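PDB 5K87: 2-methyl-aconitate isomerase from Shewanella oneidensis, which catalyses the cis-trans isomerization of 2-methyl-aconitate in the 2-methylcitrate cycle, the route by which the bacterium degrades propionate. Local coordinates for residues K291-S296 and L309-S314. The protein carries 1 engineered substitution. Residues are numbered along the deposited sequence; the frame is centred on the assembly and turned at random.
Sequences KSYASS and LVRALS
Lys-291 meets Leu-309 with the root of its side chain, CB lying 4.0 Å from Leu-309 CD1. The other methyl, Leu-309 CD2, sits 3.9 Å from Lys-291 O, a buried carbonyl oxygen without a hydrogen-bond partner. Tyr-293 is the main contributor from 291-296 and touches both Leu-309 and Arg-311. Its CB points toward strand 308-314, and with CG between the backbone N and the carbonyl carbon (chi1 64°) the ring lies against both. Tyr-293 CE1 packs against Leu-309 CD2 at 3.6 Å. One face of the ring receives Arg-311 in a cation-pi contact; Arg-311 CZ lies 4.4 Å from the centroid of the Tyr-293 ring. The guanidinium is steeply tilted, 76° from the ring plane, and comes edge first, Arg-311 NH2 being 3.3 Å from Tyr-293 CE2. Outside the segments, Tyr-293 OH bonds to His-357 O and Arg-311 NE to Glu-240 O, so the hydroxyl and NE each have a backbone carbonyl partner. A leucine in place of Tyr-293 would probably leave the guanidinium without its aromatic face and His-357 O without the hydroxyl. Strand 308-314 runs on to Ser-314, a substrate-binding residue. The contact thus joins the 293-294/300-301 hairpin to the N-terminal half of this strand, and the ring's pi electrons probably help stabilise a buried positive charge.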
loop_
_atom_site.group_PDB
_atom_site.type_symbol
_atom_site.label_atom_id
_atom_site.label_comp_id
_atom_site.label_asym_id
_atom_site.label_seq_id
_atom_site.Cartn_x
_atom_site.Cartn_y
_atom_site.Cartn_z
ATOM N N LYS A 291 23.681 -5.643 -18.419
ATOM C CA LYS A 291 23.528 -7.082 -18.336
ATOM C C LYS A 291 22.038 -7.344 -18.457
ATOM O O LYS A 291 21.219 -6.584 -17.929
ATOM C CB LYS A 291 24.090 -7.614 -17.012
ATOM C CG LYS A 291 24.152 -9.129 -16.921
ATOM C CD LYS A 291 24.807 -9.587 -15.623
ATOM C CE LYS A 291 25.033 -11.094 -15.634
ATOM N NZ LYS A 291 25.616 -11.595 -14.355
ATOM N N SER A 292 21.683 -8.411 -19.163
ATOM C CA SER A 292 20.286 -8.757 -19.374
ATOM C C SER A 292 19.646 -9.266 -18.088
ATOM O O SER A 292 20.299 -9.927 -17.281
ATOM C CB SER A 292 20.168 -9.823 -20.468
ATOM O OG SER A 292 18.816 -10.156 -20.723
ATOM N N TYR A 293 18.369 -8.947 -17.891
ATOM C CA TYR A 293 17.625 -9.466 -16.748
ATOM C C TYR A 293 16.125 -9.350 -16.962
ATOM O O TYR A 293 15.658 -8.545 -17.764
ATOM C CB TYR A 293 18.005 -8.736 -15.454
ATOM C CG TYR A 293 17.643 -7.265 -15.443
ATOM C CD1 TYR A 293 18.479 -6.327 -16.045
ATOM C CD2 TYR A 293 16.482 -6.805 -14.817
ATOM C CE1 TYR A 293 18.169 -4.983 -16.046
ATOM C CE2 TYR A 293 16.158 -5.452 -14.818
ATOM C CZ TYR A 293 17.010 -4.548 -15.429
ATOM O OH TYR A 293 16.725 -3.204 -15.439
ATOM N N ALA A 294 15.375 -10.167 -16.232
ATOM C CA ALA A 294 13.927 -10.036 -16.182
ATOM C C ALA A 294 13.586 -8.992 -15.130
ATOM O O ALA A 294 14.061 -9.064 -13.998
ATOM C CB ALA A 294 13.277 -11.368 -15.839
ATOM N N SER A 295 12.782 -8.010 -15.515
ATOM C CA SER A 295 12.341 -6.984 -14.577
ATOM C C SER A 295 11.267 -7.557 -13.670
ATOM O O SER A 295 10.812 -8.690 -13.846
ATOM C CB SER A 295 11.768 -5.792 -15.326
ATOM O OG SER A 295 10.474 -6.105 -15.807
ATOM N N SER A 296 10.847 -6.758 -12.700
ATOM C CA SER A 296 9.825 -7.175 -11.750
ATOM C C SER A 296 8.473 -7.455 -12.405
ATOM O O SER A 296 7.623 -8.112 -11.810
ATOM C CB SER A 296 9.657 -6.110 -10.672
ATOM O OG SER A 296 9.278 -4.883 -11.260
ATOM N N LEU A 309 23.375 -0.493 -15.346
ATOM C CA LEU A 309 22.378 -0.901 -14.362
ATOM C C LEU A 309 22.568 -0.076 -13.107
ATOM O O LEU A 309 23.701 0.155 -12.672
ATOM C CB LEU A 309 22.574 -2.365 -14.001
ATOM C CG LEU A 309 22.520 -3.323 -15.186
ATOM C CD1 LEU A 309 22.645 -4.747 -14.690
ATOM C CD2 LEU A 309 21.254 -3.139 -16.002
ATOM N N VAL A 310 21.461 0.375 -12.516
ATOM C CA VAL A 310 21.515 1.035 -11.218
ATOM C C VAL A 310 20.377 0.551 -10.341
ATOM O O VAL A 310 19.221 0.510 -10.771
ATOM C CB VAL A 310 21.427 2.577 -11.318
ATOM C CG1 VAL A 310 21.710 3.197 -9.950
ATOM C CG2 VAL A 310 22.394 3.136 -12.367
ATOM N N ARG A 311 20.720 0.181 -9.113
ATOM C CA ARG A 311 19.746 -0.159 -8.080
ATOM C C ARG A 311 19.968 0.821 -6.945
ATOM O O ARG A 311 21.111 1.132 -6.617
ATOM C CB ARG A 311 19.992 -1.578 -7.585
ATOM C CG ARG A 311 19.097 -2.627 -8.212
ATOM C CD ARG A 311 19.188 -2.690 -9.726
ATOM N NE ARG A 311 18.458 -3.856 -10.210
ATOM C CZ ARG A 311 18.109 -4.063 -11.476
ATOM N NH1 ARG A 311 18.431 -3.194 -12.425
ATOM N NH2 ARG A 311 17.448 -5.159 -11.792
ATOM N N ALA A 312 18.902 1.318 -6.328
ATOM C CA ALA A 312 19.066 2.253 -5.221
ATOM C C ALA A 312 18.225 1.844 -4.032
ATOM O O ALA A 312 17.197 1.176 -4.186
ATOM C CB ALA A 312 18.704 3.660 -5.650
ATOM N N LEU A 313 18.660 2.244 -2.844
ATOM C CA LEU A 313 17.856 2.069 -1.644
ATOM C C LEU A 313 17.208 3.376 -1.252
ATOM O O LEU A 313 17.756 4.451 -1.492
ATOM C CB LEU A 313 18.709 1.562 -0.472
ATOM C CG LEU A 313 19.012 0.067 -0.461
ATOM C CD1 LEU A 313 20.151 -0.258 -1.419
ATOM C CD2 LEU A 313 19.339 -0.397 0.956
ATOM N N SER A 314 16.030 3.278 -0.654
ATOM C CA SER A 314 15.392 4.445 -0.068
ATOM C C SER A 314 14.778 4.034 1.250
ATOM O O SER A 314 14.055 3.042 1.322
ATOM C CB SER A 314 14.330 5.022 -1.000
ATOM O OG SER A 314 13.870 6.278 -0.522
#